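Local coordinates for BexL (Amycolatopsis orientalis, PDB 4XRW), which probably acts as a di-domain aromatase/cyclase of a type II polyketide synthase, cyclising and aromatising a polyketide chain on the way to BE-7585A, at residues A34-V44 with R86-I95; W47-D58 with R68-N76. One frame throughout, in Å; residues are numbered along the deposited sequence.

From the N terminus, helix 34-42 comes first and leads through a short connection into helix 47-50 and edge strand 54-59. Interaction 2 closes the shorter loop, pairing that strand with 67-73 as a beta hairpin and bringing Trp47 of the small helix against the hairpin. Strand 80-89 follows, and interaction 1 closes the longer loop by setting the turn and adjoining ends of strands 80-89 and 94-99 against helix 34-42. Interaction 2 is thus wholly enclosed by interaction 1 along the chain. The two, with centres about 17 Å apart, meet where Val41 O accepts a probable hydrogen bond from Trp47 NE1. Together they tie both small helices to one antiparallel sheet.

Interaction 1: A34-V44 with R86-I95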
loop_
_atom_site.group_PDB
_atom_site.type_symbol
_atom_site.label_atom_id
_atom_site.label_comp_id
_atom_site.label_asym_id
_atom_site.label_seq_id
_atom_site.Cartn_x
_atom_site.Cartn_y
_atom_site.Cartn_z
ATOM N N ALA A 34 22.148 0.247 6.368
ATOM C CA ALA A 34 21.361 -0.263 7.499
ATOM C C ALA A 34 20.386 0.762 8.063
ATOM O O ALA A 34 19.273 0.415 8.453
ATOM C CB ALA A 34 22.283 -0.731 8.599
ATOM N N ASP A 35 20.788 2.023 8.117
ATOM C CA ASP A 35 19.942 3.028 8.742
ATOM C C ASP A 35 18.674 3.284 7.922
ATOM O O ASP A 35 17.592 3.532 8.481
ATOM C CB ASP A 35 20.727 4.327 8.964
ATOM C CG ASP A 35 21.734 4.226 10.118
ATOM O OD1 ASP A 35 21.681 3.255 10.909
ATOM O OD2 ASP A 35 22.577 5.144 10.246
ATOM N N GLU A 36 18.802 3.212 6.602
ATOM C CA GLU A 36 17.683 3.441 5.719
ATOM C C GLU A 36 16.713 2.259 5.718
ATOM O O GLU A 36 15.492 2.468 5.726
ATOM C CB GLU A 36 18.175 3.730 4.298
ATOM C CG GLU A 36 17.058 4.022 3.274
ATOM C CD GLU A 36 16.147 5.216 3.648
ATOM O OE1 GLU A 36 16.369 5.875 4.694
ATOM O OE2 GLU A 36 15.192 5.494 2.883
ATOM N N VAL A 37 17.236 1.032 5.728
ATOM C CA VAL A 37 16.360 -0.130 5.786
ATOM C C VAL A 37 15.590 -0.098 7.098
ATOM O O VAL A 37 14.380 -0.323 7.109
ATOM C CB VAL A 37 17.136 -1.445 5.663
ATOM C CG1 VAL A 37 16.230 -2.650 5.851
ATOM C CG2 VAL A 37 17.826 -1.511 4.294
ATOM N N TYR A 38 16.296 0.177 8.193
ATOM C CA TYR A 38 15.657 0.308 9.501
ATOM C C TYR A 38 14.544 1.324 9.436
ATOM O O TYR A 38 13.426 1.065 9.904
ATOM C CB TYR A 38 16.644 0.728 10.594
ATOM C CG TYR A 38 15.937 1.002 11.913
ATOM C CD1 TYR A 38 15.661 -0.028 12.801
ATOM C CD2 TYR A 38 15.507 2.273 12.241
ATOM C CE1 TYR A 38 14.989 0.208 13.991
ATOM C CE2 TYR A 38 14.851 2.516 13.427
ATOM C CZ TYR A 38 14.598 1.484 14.294
ATOM O OH TYR A 38 13.932 1.739 15.476
ATOM N N ARG A 39 14.844 2.485 8.868
ATOM C CA ARG A 39 13.867 3.569 8.779
ATOM C C ARG A 39 12.622 3.155 8.005
ATOM O O ARG A 39 11.520 3.555 8.359
ATOM C CB ARG A 39 14.491 4.807 8.126
ATOM C CG ARG A 39 13.560 6.008 8.086
ATOM C CD ARG A 39 14.127 7.152 7.253
ATOM N NE ARG A 39 13.952 6.948 5.810
ATOM C CZ ARG A 39 12.806 7.141 5.150
ATOM N NH1 ARG A 39 11.694 7.515 5.797
ATOM N NH2 ARG A 39 12.761 6.932 3.841
ATOM N N LEU A 40 12.788 2.360 6.952
ATOM C CA LEU A 40 11.641 1.996 6.107
ATOM C C LEU A 40 10.697 1.017 6.802
ATOM O O LEU A 40 9.473 1.032 6.579
ATOM C CB LEU A 40 12.124 1.421 4.771
ATOM C CG LEU A 40 12.805 2.430 3.820
ATOM C CD1 LEU A 40 13.617 1.708 2.760
ATOM C CD2 LEU A 40 11.781 3.324 3.138
ATOM N N VAL A 41 11.248 0.180 7.671
ATOM C CA VAL A 41 10.423 -0.741 8.431
ATOM C C VAL A 41 9.900 -0.066 9.690
ATOM O O VAL A 41 8.790 -0.355 10.153
ATOM C CB VAL A 41 11.201 -2.007 8.777
ATOM C CG1 VAL A 41 10.320 -3.009 9.542
ATOM C CG2 VAL A 41 11.767 -2.646 7.485
ATOM N N ALA A 42 10.675 0.848 10.251
ATOM C CA ALA A 42 10.247 1.494 11.493
ATOM C C ALA A 42 9.128 2.509 11.234
ATOM O O ALA A 42 8.167 2.608 12.021
ATOM C CB ALA A 42 11.428 2.166 12.174
ATOM N N GLU A 43 9.239 3.246 10.135
ATOM C CA GLU A 43 8.265 4.285 9.789
ATOM C C GLU A 43 7.178 3.725 8.840
ATOM O O GLU A 43 7.411 3.528 7.650
ATOM C CB GLU A 43 8.985 5.480 9.180
ATOM C CG GLU A 43 10.006 6.096 10.169
ATOM C CD GLU A 43 10.663 7.385 9.659
ATOM O OE1 GLU A 43 10.313 7.864 8.554
ATOM O OE2 GLU A 43 11.538 7.917 10.384
ATOM N N VAL A 44 6.008 3.441 9.405
ATOM C CA VAL A 44 5.017 2.577 8.744
ATOM C C VAL A 44 4.343 3.209 7.547
ATOM O O VAL A 44 3.678 2.529 6.776
ATOM C CB VAL A 44 3.928 2.126 9.750
ATOM C CG1 VAL A 44 4.592 1.462 10.957
ATOM C CG2 VAL A 44 3.065 3.276 10.188
ATOM N N ARG A 86 4.489 -3.112 18.839
ATOM C CA ARG A 86 5.916 -3.082 18.503
ATOM C C ARG A 86 6.720 -2.298 19.530
ATOM O O ARG A 86 6.218 -1.379 20.177
ATOM C CB ARG A 86 6.172 -2.485 17.115
ATOM C CG ARG A 86 5.257 -3.035 16.011
ATOM C CD ARG A 86 5.854 -2.780 14.620
ATOM N NE ARG A 86 6.081 -1.374 14.390
ATOM C CZ ARG A 86 6.844 -0.869 13.423
ATOM N NH1 ARG A 86 7.510 -1.654 12.572
ATOM N NH2 ARG A 86 6.948 0.433 13.341
ATOM N N GLU A 87 7.964 -2.723 19.670
ATOM C CA GLU A 87 8.965 -2.006 20.433
ATOM C C GLU A 87 10.144 -1.717 19.534
ATOM O O GLU A 87 10.756 -2.654 18.981
ATOM C CB GLU A 87 9.425 -2.818 21.644
ATOM C CG GLU A 87 8.349 -2.968 22.703
ATOM C CD GLU A 87 7.493 -4.220 22.510
ATOM O OE1 GLU A 87 8.028 -5.273 22.070
ATOM O OE2 GLU A 87 6.282 -4.152 22.820
ATOM N N LEU A 88 10.500 -0.439 19.442
ATOM C CA LEU A 88 11.532 0.012 18.500
ATOM C C LEU A 88 12.852 0.333 19.231
ATOM O O LEU A 88 12.834 1.007 20.244
ATOM C CB LEU A 88 11.054 1.238 17.747
ATOM C CG LEU A 88 10.129 1.007 16.528
ATOM C CD1 LEU A 88 8.849 0.318 16.921
ATOM C CD2 LEU A 88 9.814 2.324 15.846
ATOM N N ASP A 89 13.978 -0.139 18.712
ATOM C CA ASP A 89 15.295 0.163 19.304
ATOM C C ASP A 89 16.223 0.658 18.191
ATOM O O ASP A 89 16.937 -0.122 17.579
ATOM C CB ASP A 89 15.872 -1.078 20.006
ATOM C CG ASP A 89 17.177 -0.788 20.762
ATOM O OD1 ASP A 89 17.820 0.270 20.520
ATOM O OD2 ASP A 89 17.552 -1.648 21.579
ATOM N N PRO A 90 16.199 1.962 17.910
ATOM C CA PRO A 90 16.955 2.492 16.771
ATOM C C PRO A 90 18.479 2.368 16.886
ATOM O O PRO A 90 19.139 2.246 15.853
ATOM C CB PRO A 90 16.536 3.962 16.733
ATOM C CG PRO A 90 15.936 4.234 18.069
ATOM C CD PRO A 90 15.300 2.976 18.485
ATOM N N ALA A 91 19.007 2.385 18.104
ATOM C CA ALA A 91 20.454 2.277 18.297
ATOM C C ALA A 91 20.928 0.892 17.885
ATOM O O ALA A 91 21.989 0.746 17.272
ATOM C CB ALA A 91 20.823 2.557 19.743
ATOM N N ALA A 92 20.140 -0.127 18.232
ATOM C CA ALA A 92 20.447 -1.502 17.883
ATOM C C ALA A 92 19.882 -1.900 16.499
ATOM O O ALA A 92 20.141 -3.005 15.999
ATOM C CB ALA A 92 19.911 -2.409 18.932
ATOM N N ARG A 93 19.125 -0.988 15.893
ATOM C CA ARG A 93 18.404 -1.255 14.651
ATOM C C ARG A 93 17.597 -2.549 14.817
ATOM O O ARG A 93 17.708 -3.469 14.009
ATOM C CB ARG A 93 19.363 -1.342 13.453
ATOM C CG ARG A 93 20.235 -0.078 13.256
ATOM C CD ARG A 93 21.066 -0.162 11.992
ATOM N NE ARG A 93 22.165 0.801 11.972
ATOM C CZ ARG A 93 23.355 0.601 12.535
ATOM N NH1 ARG A 93 23.622 -0.528 13.183
ATOM N NH2 ARG A 93 24.289 1.537 12.451
ATOM N N ARG A 94 16.804 -2.610 15.888
ATOM C CA ARG A 94 15.918 -3.750 16.139
ATOM C C ARG A 94 14.483 -3.282 16.313
ATOM O O ARG A 94 14.230 -2.224 16.901
ATOM C CB ARG A 94 16.329 -4.541 17.389
ATOM C CG ARG A 94 17.647 -5.307 17.273
ATOM C CD ARG A 94 18.106 -5.927 18.608
ATOM N NE ARG A 94 17.534 -7.245 18.941
ATOM C CZ ARG A 94 16.498 -7.453 19.762
ATOM N NH1 ARG A 94 15.866 -6.432 20.338
ATOM N NH2 ARG A 94 16.080 -8.693 20.009
ATOM N N ILE A 95 13.557 -4.097 15.822
ATOM C CA ILE A 95 12.126 -3.854 15.969
ATOM C C ILE A 95 11.487 -5.178 16.390
ATOM O O ILE A 95 11.497 -6.135 15.627
ATOM C CB ILE A 95 11.468 -3.376 14.672
ATOM C CG1 ILE A 95 12.128 -2.083 14.177
ATOM C CG2 ILE A 95 9.962 -3.149 14.921
ATOM C CD1 ILE A 95 11.756 -1.726 12.818
#
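Tyr38 lays its ring across the bend between strands 86-89 and 94-95: CD1 lies 3.5 Å from Arg93 CA, CE1 packs on Ile95 CG1, and CZ and OH pack obliquely against Pro90. Its CG stands anti to the backbone N (chi1 174°), which carries the ring from the helix to the bend. That bend contains a G1 beta bulge, Arg93 and Arg94 both facing Asp89, whose OD1 accepts from Ala92 N in an Asx motif. At the start of helix 34-42, the extended Arg93 chain brings NE to Asp35 OD1 at 2.7 Å, a salt bridge whose N-H...O bond is nearly straight (172°) and close to the guanidinium plane, while its CD rests on Ala34 CB. Farther along, Ile95 CD1 packs against both Val41 CG1 and Ala42 CB. The helix end is gripped by Arg86: NH1 reaches Val41 O at 3.0 Å and NH2 reaches Ala42 O at 2.8 Å, the latter bond more bent (141°). Glu67 forms a salt bridge with NH2; together these bonds should restrict the group's rotation. A cation here would suit the helix dipole. Short helix 34-42, following the first strand, thus packs against the 80-89/94-99 turn of the sheet in this helix-grip fold.

Interaction 2: W47-D58 with R68-N76; sequences WPRIFPPTVFVD and RIRIWATAN
Trp72 O is gripped by two successive backbone amides, Val55 N at 2.7 Å and Phe56 N at 3.3 Å, both arriving from the same face of its carbonyl plane. This is a classic beta bulge: Val55 and Phe56 together face Trp72, and the antiparallel register shifts by one between Thr54 and Phe56. Regular pairing resumes beyond it, with Trp72 N donating to Phe56 O, and Asp58 and Arg70 exchanging two bonds. At the other end, Thr74 N donates at 2.8 Å to Pro53 O, within the type I turn from Phe51 to Thr54.

Phe56 and Trp72 send their side chains the same way, side by side; Phe56 CD2 approaches Trp72 CZ3 to 3.8 Å, with the ring planes 31° apart. The edge of the indole meets Asp58 OD1, 3.2 Å from CZ3, and Arg70 CG lies over the rim of one indole face. A water donates to Asp58 OD1 and is held weakly by Arg70 NE, while Arg70 NH1 bonds to Asn81.

The hairpin forms the outer margin of the seven-stranded sheet that, in the helix-grip fold, curls around the long C-terminal helix of the domain, here 138-166. Thr54, whose OG1 hydrogen-bonds a bound MES, probably from the crystallisation liquor, lies on the same sheet face as Val57 and Ile71, which is consistent with a pocket there.

Trp47 reaches from helix 47-50 to that face. The six-membered ring presents its edge to Ile71 CD1, 3.6 Å from CZ3, and CH2 reaches Ile69 CD1. Val57 CG1 packs against Ile69 CB and Ile71 CG1. Phe51 CE2 lies over one face of the Trp47 indole, toward its rim, and the indole NE1 has its partner in Val41.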
loop_
_atom_site.group_PDB
_atom_site.type_symbol
_atom_site.label_atom_id
_atom_site.label_comp_id
_atom_site.label_asym_id
_atom_site.label_seq_id
_atom_site.Cartn_x
_atom_site.Cartn_y
_atom_site.Cartn_z
ATOM N N TRP A 47 5.406 1.242 4.581
ATOM C CA TRP A 47 5.184 -0.185 4.379
ATOM C C TRP A 47 4.564 -0.498 3.020
ATOM O O TRP A 47 4.961 -1.471 2.419
ATOM C CB TRP A 47 4.308 -0.751 5.477
ATOM C CG TRP A 47 5.059 -1.036 6.771
ATOM C CD1 TRP A 47 6.239 -0.519 7.176
ATOM C CD2 TRP A 47 4.634 -1.936 7.802
ATOM N NE1 TRP A 47 6.587 -1.036 8.428
ATOM C CE2 TRP A 47 5.609 -1.896 8.827
ATOM C CE3 TRP A 47 3.514 -2.756 7.960
ATOM C CZ2 TRP A 47 5.482 -2.641 9.995
ATOM C CZ3 TRP A 47 3.395 -3.495 9.106
ATOM C CH2 TRP A 47 4.377 -3.433 10.114
ATOM N N PRO A 48 3.591 0.314 2.558
ATOM C CA PRO A 48 2.988 -0.089 1.268
ATOM C C PRO A 48 4.026 -0.129 0.142
ATOM O O PRO A 48 3.869 -0.873 -0.838
ATOM C CB PRO A 48 1.906 0.976 1.039
ATOM C CG PRO A 48 1.461 1.317 2.473
ATOM C CD PRO A 48 2.819 1.398 3.202
ATOM N N ARG A 49 5.099 0.652 0.282
ATOM C CA ARG A 49 6.108 0.680 -0.776
ATOM C C ARG A 49 7.049 -0.500 -0.743
ATOM O O ARG A 49 7.617 -0.856 -1.770
ATOM C CB ARG A 49 6.960 1.966 -0.698
ATOM C CG ARG A 49 6.200 3.235 -0.436
ATOM C CD ARG A 49 7.162 4.420 -0.304
ATOM N NE ARG A 49 6.430 5.682 -0.278
ATOM C CZ ARG A 49 6.917 6.846 -0.692
ATOM N NH1 ARG A 49 8.154 6.925 -1.174
ATOM N NH2 ARG A 49 6.156 7.933 -0.632
ATOM N N ILE A 50 7.250 -1.094 0.436
ATOM C CA ILE A 50 8.230 -2.178 0.604
ATOM C C ILE A 50 7.638 -3.551 0.894
ATOM O O ILE A 50 8.318 -4.577 0.711
ATOM C CB ILE A 50 9.219 -1.864 1.739
ATOM C CG1 ILE A 50 8.513 -1.739 3.089
ATOM C CG2 ILE A 50 9.924 -0.593 1.433
ATOM C CD1 ILE A 50 9.470 -1.754 4.301
ATOM N N PHE A 51 6.402 -3.572 1.397
ATOM C CA PHE A 51 5.627 -4.816 1.552
ATOM C C PHE A 51 4.439 -4.826 0.588
ATOM O O PHE A 51 3.414 -4.205 0.858
ATOM C CB PHE A 51 5.127 -4.974 2.995
ATOM C CG PHE A 51 6.241 -4.994 4.018
ATOM C CD1 PHE A 51 7.193 -5.997 4.007
ATOM C CD2 PHE A 51 6.335 -4.013 4.971
ATOM C CE1 PHE A 51 8.217 -6.005 4.924
ATOM C CE2 PHE A 51 7.371 -4.029 5.925
ATOM C CZ PHE A 51 8.303 -5.022 5.885
ATOM N N PRO A 52 4.539 -5.558 -0.514
ATOM C CA PRO A 52 3.461 -5.483 -1.513
ATOM C C PRO A 52 2.046 -5.766 -0.986
ATOM O O PRO A 52 1.138 -5.100 -1.457
ATOM C CB PRO A 52 3.892 -6.522 -2.555
ATOM C CG PRO A 52 5.390 -6.474 -2.485
ATOM C CD PRO A 52 5.699 -6.320 -1.024
ATOM N N PRO A 53 1.854 -6.657 0.002
ATOM C CA PRO A 53 0.474 -6.823 0.470
ATOM C C PRO A 53 -0.108 -5.655 1.260
ATOM O O PRO A 53 -1.323 -5.590 1.397
ATOM C CB PRO A 53 0.546 -8.069 1.365
ATOM C CG PRO A 53 1.799 -8.781 0.920
ATOM C CD PRO A 53 2.757 -7.642 0.612
ATOM N N THR A 54 0.725 -4.786 1.803
ATOM C CA THR A 54 0.255 -3.772 2.747
ATOM C C THR A 54 -0.433 -2.633 1.997
ATOM O O THR A 54 0.125 -2.042 1.077
ATOM C CB THR A 54 1.400 -3.210 3.612
ATOM O OG1 THR A 54 2.050 -4.287 4.318
ATOM C CG2 THR A 54 0.857 -2.254 4.613
ATOM N N VAL A 55 -1.648 -2.314 2.421
ATOM C CA VAL A 55 -2.370 -1.168 1.843
ATOM C C VAL A 55 -2.192 0.100 2.678
ATOM O O VAL A 55 -2.020 1.206 2.127
ATOM C CB VAL A 55 -3.864 -1.496 1.669
ATOM C CG1 VAL A 55 -4.592 -0.323 1.058
ATOM C CG2 VAL A 55 -4.010 -2.759 0.781
ATOM N N PHE A 56 -2.233 -0.015 3.997
ATOM C CA PHE A 56 -2.071 1.166 4.854
ATOM C C PHE A 56 -1.807 0.706 6.285
ATOM O O PHE A 56 -2.226 -0.374 6.661
ATOM C CB PHE A 56 -3.322 2.041 4.806
ATOM C CG PHE A 56 -3.226 3.320 5.561
ATOM C CD1 PHE A 56 -2.307 4.280 5.194
ATOM C CD2 PHE A 56 -4.095 3.598 6.607
ATOM C CE1 PHE A 56 -2.229 5.479 5.885
ATOM C CE2 PHE A 56 -4.003 4.801 7.284
ATOM C CZ PHE A 56 -3.058 5.721 6.907
ATOM N N VAL A 57 -1.123 1.548 7.059
ATOM C CA VAL A 57 -0.861 1.280 8.450
ATOM C C VAL A 57 -1.162 2.538 9.222
ATOM O O VAL A 57 -0.732 3.618 8.819
ATOM C CB VAL A 57 0.622 0.875 8.731
ATOM C CG1 VAL A 57 0.759 0.388 10.189
ATOM C CG2 VAL A 57 1.101 -0.187 7.773
ATOM N N ASP A 58 -1.913 2.454 10.301
ATOM C CA ASP A 58 -1.890 3.654 11.172
ATOM C C ASP A 58 -1.798 3.264 12.617
ATOM O O ASP A 58 -1.719 2.076 12.948
ATOM C CB ASP A 58 -3.075 4.587 10.896
ATOM C CG ASP A 58 -4.383 4.070 11.407
ATOM O OD1 ASP A 58 -4.468 2.871 11.714
ATOM O OD2 ASP A 58 -5.337 4.887 11.494
ATOM N N ARG A 68 1.188 0.601 19.288
ATOM C CA ARG A 68 0.300 -0.366 18.654
ATOM C C ARG A 68 -0.161 0.196 17.326
ATOM O O ARG A 68 -0.521 1.374 17.225
ATOM C CB ARG A 68 -0.898 -0.682 19.532
ATOM C CG ARG A 68 -0.504 -1.292 20.846
ATOM C CD ARG A 68 -1.726 -1.381 21.773
ATOM N NE ARG A 68 -2.744 -2.269 21.219
ATOM C CZ ARG A 68 -4.055 -2.034 21.227
ATOM N NH1 ARG A 68 -4.555 -0.934 21.780
ATOM N NH2 ARG A 68 -4.877 -2.917 20.684
ATOM N N ILE A 69 -0.140 -0.653 16.303
ATOM C CA ILE A 69 -0.474 -0.230 14.946
ATOM C C ILE A 69 -1.549 -1.154 14.398
ATOM O O ILE A 69 -1.733 -2.285 14.873
ATOM C CB ILE A 69 0.769 -0.218 13.985
ATOM C CG1 ILE A 69 1.444 -1.613 13.943
ATOM C CG2 ILE A 69 1.715 0.867 14.393
ATOM C CD1 ILE A 69 2.528 -1.751 12.912
ATOM N N ARG A 70 -2.298 -0.606 13.455
ATOM C CA ARG A 70 -3.338 -1.304 12.725
ATOM C C ARG A 70 -2.907 -1.358 11.274
ATOM O O ARG A 70 -2.603 -0.330 10.670
ATOM C CB ARG A 70 -4.717 -0.617 12.849
ATOM C CG ARG A 70 -5.799 -1.472 12.235
ATOM C CD ARG A 70 -7.208 -0.923 12.410
ATOM N NE ARG A 70 -7.523 -0.705 13.818
ATOM C CZ ARG A 70 -7.997 -1.635 14.642
ATOM N NH1 ARG A 70 -8.228 -2.874 14.212
ATOM N NH2 ARG A 70 -8.234 -1.321 15.912
ATOM N N ILE A 71 -2.850 -2.578 10.757
ATOM C CA ILE A 71 -2.330 -2.874 9.432
ATOM C C ILE A 71 -3.498 -3.355 8.577
ATOM O O ILE A 71 -4.238 -4.260 8.974
ATOM C CB ILE A 71 -1.270 -3.959 9.472
ATOM C CG1 ILE A 71 -0.069 -3.537 10.327
ATOM C CG2 ILE A 71 -0.805 -4.304 8.083
ATOM C CD1 ILE A 71 0.599 -4.714 11.010
ATOM N N TRP A 72 -3.673 -2.727 7.418
ATOM C CA TRP A 72 -4.588 -3.226 6.403
ATOM C C TRP A 72 -3.756 -3.824 5.245
ATOM O O TRP A 72 -2.838 -3.178 4.705
ATOM C CB TRP A 72 -5.512 -2.109 5.862
ATOM C CG TRP A 72 -6.522 -1.554 6.786
ATOM C CD1 TRP A 72 -7.873 -1.871 6.869
ATOM C CD2 TRP A 72 -6.297 -0.562 7.756
ATOM N NE1 TRP A 72 -8.464 -1.125 7.832
ATOM C CE2 TRP A 72 -7.518 -0.323 8.409
ATOM C CE3 TRP A 72 -5.180 0.163 8.138
ATOM C CZ2 TRP A 72 -7.642 0.614 9.408
ATOM C CZ3 TRP A 72 -5.310 1.094 9.151
ATOM C CH2 TRP A 72 -6.532 1.301 9.775
ATOM N N ALA A 73 -4.102 -5.039 4.834
ATOM C CA ALA A 73 -3.376 -5.739 3.778
ATOM C C ALA A 73 -4.274 -6.615 2.919
ATOM O O ALA A 73 -5.419 -6.944 3.290
ATOM C CB ALA A 73 -2.276 -6.589 4.377
ATOM N N THR A 74 -3.741 -7.003 1.773
ATOM C CA THR A 74 -4.536 -7.715 0.753
ATOM C C THR A 74 -4.773 -9.182 1.111
ATOM O O THR A 74 -5.787 -9.769 0.700
ATOM C CB THR A 74 -3.856 -7.580 -0.634
ATOM O OG1 THR A 74 -2.511 -8.061 -0.554
ATOM C CG2 THR A 74 -3.777 -6.128 -1.007
ATOM N N ALA A 75 -3.875 -9.777 1.904
ATOM C CA ALA A 75 -4.064 -11.142 2.419
ATOM C C ALA A 75 -4.493 -12.165 1.345
ATOM O O ALA A 75 -5.489 -12.887 1.488
ATOM C CB ALA A 75 -5.077 -11.118 3.563
ATOM N N ASN A 76 -3.764 -12.195 0.246
ATOM C CA ASN A 76 -3.984 -13.210 -0.774
ATOM C C ASN A 76 -5.431 -13.294 -1.303
ATOM O O ASN A 76 -5.944 -14.399 -1.509
ATOM C CB ASN A 76 -3.559 -14.576 -0.221
ATOM C CG ASN A 76 -2.091 -14.606 0.182
ATOM O OD1 ASN A 76 -1.248 -13.916 -0.406
ATOM N ND2 ASN A 76 -1.779 -15.404 1.188
HETATM O O HOH W 1 -6.902 2.647 13.595
#